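Local coordinates for protein metallocarboxypeptidase (Trypanosoma cruzi, PDB 3DWC) that probably releases single amino acids other than proline from the C-terminal end of peptides, as a cobalt-bound metallocarboxypeptidase of the M32 family, at residues Q329-T333 and S334-K338; R140-G143 and K144-G148. One frame throughout, in Å; residues are numbered along the deposited sequence.

In the fold
Both contacts are local, each within one continuous run of chain and away from the metal site; they lie on opposite sides of the chain's centre, their own centres about 52 Å apart, and share no helix. Contact 1 is centred about 30 Å from the chain centre and contact 2 about 23 Å, and each mixes buried residues (Asn336 and Met337; Glu142 and Gly143) with exposed ones (Thr333 and Ser335; Lys144). Contact 1 starts helix 334-341, where the loop after helix 312-326 supplies oxygens to amide N-H groups and to an asparagine side chain. Contact 2 closes helix 125-147, where main-chain bonds run from turn to turn and side chains add a salt bridge. Neutral capping thus contrasts with paired charge.

Contact 1 of 2, residues Q329-T333 and S334-K338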
ATOM      1  N   GLN B 329     -11.477   9.529 -37.047  1.00 29.18           N
ATOM      2  CA  GLN B 329     -12.698  10.309 -37.171  1.00 29.67           C
ATOM      3  C   GLN B 329     -12.283  11.715 -37.509  1.00 29.23           C
ATOM      4  O   GLN B 329     -11.140  12.056 -37.288  1.00 29.34           O
ATOM      5  CB  GLN B 329     -13.548  10.262 -35.894  1.00 29.82           C
ATOM      6  CG  GLN B 329     -12.834  10.571 -34.599  1.00 29.00           C
ATOM      7  CD  GLN B 329     -13.800  10.765 -33.456  1.00 29.44           C
ATOM      8  OE1 GLN B 329     -14.312  11.867 -33.262  1.00 26.89           O
ATOM      9  NE2 GLN B 329     -14.049   9.702 -32.681  1.00 27.26           N
ATOM     10  N   PRO B 330     -13.194  12.521 -38.089  1.00 29.88           N
ATOM     11  CA  PRO B 330     -12.893  13.869 -38.576  1.00 29.83           C
ATOM     12  C   PRO B 330     -12.253  14.812 -37.553  1.00 29.35           C
ATOM     13  O   PRO B 330     -11.366  15.569 -37.905  1.00 31.04           O
ATOM     14  CB  PRO B 330     -14.273  14.376 -39.019  1.00 29.83           C
ATOM     15  CG  PRO B 330     -14.984  13.151 -39.422  1.00 30.74           C
ATOM     16  CD  PRO B 330     -14.593  12.153 -38.397  1.00 30.82           C
ATOM     17  N   ALA B 331     -12.659  14.717 -36.293  1.00 29.55           N
ATOM     18  CA  ALA B 331     -12.078  15.519 -35.210  1.00 29.63           C
ATOM     19  C   ALA B 331     -10.573  15.348 -35.057  1.00 29.49           C
ATOM     20  O   ALA B 331      -9.921  16.246 -34.519  1.00 29.64           O
ATOM     21  CB  ALA B 331     -12.767  15.176 -33.855  1.00 28.37           C
ATOM     22  N   PHE B 332     -10.033  14.197 -35.490  1.00 29.31           N
ATOM     23  CA  PHE B 332      -8.628  13.820 -35.216  1.00 29.72           C
ATOM     24  C   PHE B 332      -7.612  14.315 -36.253  1.00 30.24           C
ATOM     25  O   PHE B 332      -6.949  13.521 -36.959  1.00 30.49           O
ATOM     26  CB  PHE B 332      -8.474  12.308 -35.072  1.00 29.02           C
ATOM     27  CG  PHE B 332      -9.155  11.703 -33.863  1.00 29.37           C
ATOM     28  CD1 PHE B 332      -9.601  12.474 -32.779  1.00 26.03           C
ATOM     29  CD2 PHE B 332      -9.313  10.330 -33.801  1.00 26.89           C
ATOM     30  CE1 PHE B 332     -10.192  11.901 -31.705  1.00 27.58           C
ATOM     31  CE2 PHE B 332      -9.926   9.733 -32.691  1.00 29.43           C
ATOM     32  CZ  PHE B 332     -10.371  10.539 -31.634  1.00 27.92           C
ATOM     33  N   THR B 333      -7.515  15.631 -36.363  1.00 30.57           N
ATOM     34  CA  THR B 333      -6.516  16.272 -37.216  1.00 30.49           C
ATOM     35  C   THR B 333      -5.773  17.207 -36.276  1.00 30.28           C
ATOM     36  O   THR B 333      -6.320  17.596 -35.269  1.00 31.25           O
ATOM     37  CB  THR B 333      -7.137  17.104 -38.309  1.00 30.03           C
ATOM     38  OG1 THR B 333      -7.790  18.234 -37.720  1.00 29.39           O
ATOM     39  CG2 THR B 333      -8.115  16.284 -39.201  1.00 29.17           C
ATOM     40  N   SER B 334      -4.550  17.584 -36.583  1.00 31.01           N
ATOM     41  CA  SER B 334      -3.806  18.430 -35.649  1.00 31.75           C
ATOM     42  C   SER B 334      -4.371  19.833 -35.522  1.00 32.02           C
ATOM     43  O   SER B 334      -4.309  20.442 -34.458  1.00 31.75           O
ATOM     44  CB  SER B 334      -2.327  18.498 -36.022  1.00 31.71           C
ATOM     45  OG  SER B 334      -2.159  19.074 -37.291  1.00 35.35           O
ATOM     46  N   SER B 335      -4.868  20.376 -36.625  1.00 32.32           N
ATOM     47  CA  SER B 335      -5.497  21.687 -36.574  1.00 32.54           C
ATOM     48  C   SER B 335      -6.786  21.676 -35.725  1.00 31.71           C
ATOM     49  O   SER B 335      -7.026  22.571 -34.901  1.00 31.89           O
ATOM     50  CB  SER B 335      -5.813  22.166 -38.007  1.00 33.42           C
ATOM     51  OG  SER B 335      -6.811  23.195 -37.989  1.00 37.48           O
ATOM     52  N   ASN B 336      -7.630  20.675 -35.910  1.00 30.36           N
ATOM     53  CA  ASN B 336      -8.838  20.628 -35.100  1.00 30.18           C
ATOM     54  C   ASN B 336      -8.549  20.326 -33.625  1.00 29.73           C
ATOM     55  O   ASN B 336      -9.125  20.961 -32.752  1.00 30.58           O
ATOM     56  CB  ASN B 336      -9.852  19.619 -35.632  1.00 29.86           C
ATOM     57  CG  ASN B 336     -11.118  19.641 -34.830  1.00 29.14           C
ATOM     58  OD1 ASN B 336     -11.899  20.570 -34.987  1.00 28.33           O
ATOM     59  ND2 ASN B 336     -11.315  18.665 -33.930  1.00 24.32           N
ATOM     60  N   MET B 337      -7.622  19.417 -33.322  1.00 29.34           N
ATOM     61  CA  MET B 337      -7.345  19.143 -31.928  1.00 29.96           C
ATOM     62  C   MET B 337      -6.743  20.328 -31.201  1.00 29.88           C
ATOM     63  O   MET B 337      -6.955  20.507 -30.013  1.00 29.71           O
ATOM     64  CB  MET B 337      -6.491  17.898 -31.746  1.00 30.05           C
ATOM     65  CG  MET B 337      -7.239  16.614 -32.099  1.00 29.33           C
ATOM     66  SD  MET B 337      -8.737  16.341 -31.151  1.00 29.30           S
ATOM     67  CE  MET B 337      -8.064  16.565 -29.521  1.00 27.46           C
ATOM     68  N   LYS B 338      -5.936  21.115 -31.885  1.00 31.84           N
ATOM     69  CA  LYS B 338      -5.478  22.370 -31.295  1.00 31.89           C
ATOM     70  C   LYS B 338      -6.652  23.272 -30.895  1.00 31.92           C
ATOM     71  O   LYS B 338      -6.638  23.923 -29.852  1.00 31.24           O
ATOM     72  CB  LYS B 338      -4.541  23.102 -32.253  1.00 32.16           C
ATOM     73  CG  LYS B 338      -4.013  24.403 -31.689  1.00 33.07           C
ATOM     74  CD  LYS B 338      -3.003  25.022 -32.655  1.00 34.27           C
ATOM     75  CE  LYS B 338      -2.851  26.499 -32.446  1.00 37.48           C
ATOM     76  NZ  LYS B 338      -1.884  27.059 -33.496  1.00 40.33           N
TER
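With chi1 at 68°, Thr333 places OG1 between its own backbone N and carbonyl carbon, facing the first turn of the helix, while Asn336, with CG anti to its backbone N (chi1 -177°), turns its amide back along the chain toward Ala331. Thr333 OG1 accepts from Asn336 N at 3.0 Å with an N-H...O angle of 157°, the evidence for an N-cap. The same hydroxyl lies 3.2 Å from Asn336 CB, so the two side chains touch where they cross. The Thr333 carbonyl serves the next amide: Met337 N reaches Thr333 O at 3.0 Å, an i to i+4 main-chain bond from the cap residue into the helix. Farther back, Asn336 ND2 donates to Ala331 O at 2.9 Å, meeting a lone pair in the carbonyl plane although the acceptor is tilted from the amide plane. ND2 also bonds to Leu201 O, so two carbonyls hold this amide nitrogen. Met337, bent at chi2 and chi3, brings SD to 3.6 Å from Ala331 O and to 4.3 Å from CD1 at the edge of the Phe332 ring; Gln329 CG lies over one face of that ring, offset toward the rim. Both Phe332 and Met337 rest on Leu322 of helix 312-326. A type I turn over Gln329-Phe332, an inverse gamma turn centred on Phe332 and then a threonine N-cap make this a helix-to-helix connection ending in a capped N-terminus.

Contact 2 of 2, residues R140-G143 and K144-G148; sequences REEG and KLRAG
The closing turns of helix 125-147 are built here on successive i to i+4 bonds, with a Glu-Arg salt bridge at the same spacing. Leu145 N donates to Glu141 O, Arg146 N to Glu142 O at 2.9 Å and Ala147 N to Gly143 O at 2.7 Å; Lys144 N to Arg140 O, at 3.4 Å, is weak. Glu142 and Arg146 lie side by side and point the same way. The Glu142 side chain runs out extended, its CG opposite the backbone N (chi1 -170°); Arg146 bends at chi3, and its CD packs 3.7 Å from Glu142 CG. Arg146 NH1 meets Glu142 OE2 in a salt bridge whose N-H...O angle is 135°; the modelled 2.5 Å is unusually short and should not be pressed. The oxygen uses its anti lone pair and sits at the guanidinium edge, near its plane, with the two planar groups 41° apart. Glu142 OE1 is paired with Lys105, so each carboxylate oxygen has a cationic partner. Gly148, with positive phi, is the first residue to leave helical backbone angles. Phe101 of helix 99-122 touches Glu141, Glu142 and Leu145, whereas Arg146 packs on Ala157, Leu158 and Ile161 of helix 154-162, placing the salt bridge beside both helices.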
ATOM      1  N   ARG B 140      -5.649  33.432  10.966  1.00 51.63           N
ATOM      2  CA  ARG B 140      -5.018  34.665  11.450  1.00 51.81           C
ATOM      3  C   ARG B 140      -4.128  34.373  12.645  1.00 51.50           C
ATOM      4  O   ARG B 140      -3.054  34.975  12.794  1.00 51.47           O
ATOM      5  CB  ARG B 140      -6.059  35.706  11.868  1.00 52.34           C
ATOM      6  CG  ARG B 140      -6.857  36.337  10.729  1.00 53.49           C
ATOM      7  CD  ARG B 140      -8.052  37.125  11.281  1.00 53.45           C
ATOM      8  NE  ARG B 140      -8.899  37.694  10.227  1.00 54.35           N
ATOM      9  CZ  ARG B 140     -10.048  38.330  10.446  1.00 54.50           C
ATOM     10  NH1 ARG B 140     -10.747  38.825   9.422  1.00 54.97           N
ATOM     11  NH2 ARG B 140     -10.511  38.469  11.684  1.00 54.23           N
ATOM     12  N   GLU B 141      -4.592  33.459  13.503  1.00 51.04           N
ATOM     13  CA  GLU B 141      -3.839  33.050  14.685  1.00 50.61           C
ATOM     14  C   GLU B 141      -2.657  32.201  14.261  1.00 50.10           C
ATOM     15  O   GLU B 141      -1.557  32.331  14.810  1.00 49.68           O
ATOM     16  CB  GLU B 141      -4.720  32.256  15.651  1.00 50.65           C
ATOM     17  CG  GLU B 141      -4.020  31.916  16.978  1.00 50.69           C
ATOM     18  CD  GLU B 141      -4.915  31.172  17.958  1.00 50.42           C
ATOM     19  OE1 GLU B 141      -5.974  30.657  17.535  1.00 47.70           O
ATOM     20  OE2 GLU B 141      -4.540  31.096  19.152  1.00 51.32           O
ATOM     21  N   GLU B 142      -2.894  31.327  13.288  1.00 49.81           N
ATOM     22  CA  GLU B 142      -1.824  30.515  12.715  1.00 49.69           C
ATOM     23  C   GLU B 142      -0.697  31.382  12.141  1.00 49.17           C
ATOM     24  O   GLU B 142       0.464  31.196  12.498  1.00 49.43           O
ATOM     25  CB  GLU B 142      -2.363  29.546  11.659  1.00 49.57           C
ATOM     26  CG  GLU B 142      -1.311  28.518  11.227  1.00 49.75           C
ATOM     27  CD  GLU B 142      -1.862  27.375  10.386  1.00 50.19           C
ATOM     28  OE1 GLU B 142      -3.095  27.262  10.252  1.00 47.41           O
ATOM     29  OE2 GLU B 142      -1.046  26.581   9.853  1.00 50.20           O
ATOM     30  N   GLY B 143      -1.043  32.346  11.292  1.00 49.05           N
ATOM     31  CA  GLY B 143      -0.058  33.276  10.725  1.00 48.74           C
ATOM     32  C   GLY B 143       0.861  33.878  11.760  1.00 48.95           C
ATOM     33  O   GLY B 143       2.097  33.901  11.594  1.00 49.43           O
ATOM     34  N   LYS B 144       0.275  34.376  12.845  1.00 48.55           N
ATOM     35  CA  LYS B 144       1.075  34.984  13.901  1.00 48.21           C
ATOM     36  C   LYS B 144       2.087  34.004  14.527  1.00 47.67           C
ATOM     37  O   LYS B 144       3.255  34.349  14.743  1.00 47.19           O
ATOM     38  CB  LYS B 144       0.167  35.586  14.973  1.00 48.64           C
ATOM     39  CG  LYS B 144      -0.431  36.923  14.579  1.00 49.17           C
ATOM     40  CD  LYS B 144      -1.227  37.535  15.738  1.00 49.21           C
ATOM     41  CE  LYS B 144      -2.049  38.749  15.291  1.00 50.16           C
ATOM     42  NZ  LYS B 144      -2.962  38.436  14.137  1.00 50.10           N
ATOM     43  N   LEU B 145       1.627  32.790  14.818  1.00 47.15           N
ATOM     44  CA  LEU B 145       2.484  31.743  15.387  1.00 46.71           C
ATOM     45  C   LEU B 145       3.635  31.416  14.437  1.00 46.16           C
ATOM     46  O   LEU B 145       4.796  31.398  14.840  1.00 45.76           O
ATOM     47  CB  LEU B 145       1.654  30.472  15.671  1.00 46.88           C
ATOM     48  CG  LEU B 145       1.001  30.264  17.053  1.00 47.08           C
ATOM     49  CD1 LEU B 145       1.023  31.522  17.936  1.00 47.92           C
ATOM     50  CD2 LEU B 145      -0.423  29.709  16.902  1.00 46.58           C
ATOM     51  N   ARG B 146       3.304  31.168  13.170  1.00 45.86           N
ATOM     52  CA  ARG B 146       4.320  30.841  12.164  1.00 45.67           C
ATOM     53  C   ARG B 146       5.245  32.061  11.935  1.00 45.51           C
ATOM     54  O   ARG B 146       6.460  31.912  11.772  1.00 44.51           O
ATOM     55  CB  ARG B 146       3.679  30.334  10.861  1.00 45.59           C
ATOM     56  CG  ARG B 146       2.439  29.463  11.055  1.00 45.05           C
ATOM     57  CD  ARG B 146       2.199  28.468   9.937  1.00 44.86           C
ATOM     58  NE  ARG B 146       3.009  27.292  10.159  1.00 44.88           N
ATOM     59  CZ  ARG B 146       2.590  26.030  10.166  1.00 44.07           C
ATOM     60  NH1 ARG B 146       1.340  25.709   9.919  1.00 42.54           N
ATOM     61  NH2 ARG B 146       3.465  25.078  10.417  1.00 43.60           N
ATOM     62  N   ALA B 147       4.677  33.268  11.994  1.00 45.82           N
ATOM     63  CA  ALA B 147       5.485  34.504  11.906  1.00 46.18           C
ATOM     64  C   ALA B 147       6.601  34.567  12.939  1.00 46.54           C
ATOM     65  O   ALA B 147       7.663  35.134  12.670  1.00 47.18           O
ATOM     66  CB  ALA B 147       4.605  35.740  12.025  1.00 46.10           C
ATOM     67  N   GLY B 148       6.367  34.005  14.125  1.00 46.97           N
ATOM     68  CA  GLY B 148       7.388  33.987  15.186  1.00 46.85           C
ATOM     69  C   GLY B 148       7.892  35.374  15.535  1.00 47.07           C
ATOM     70  O   GLY B 148       7.099  36.315  15.612  1.00 46.86           O
TER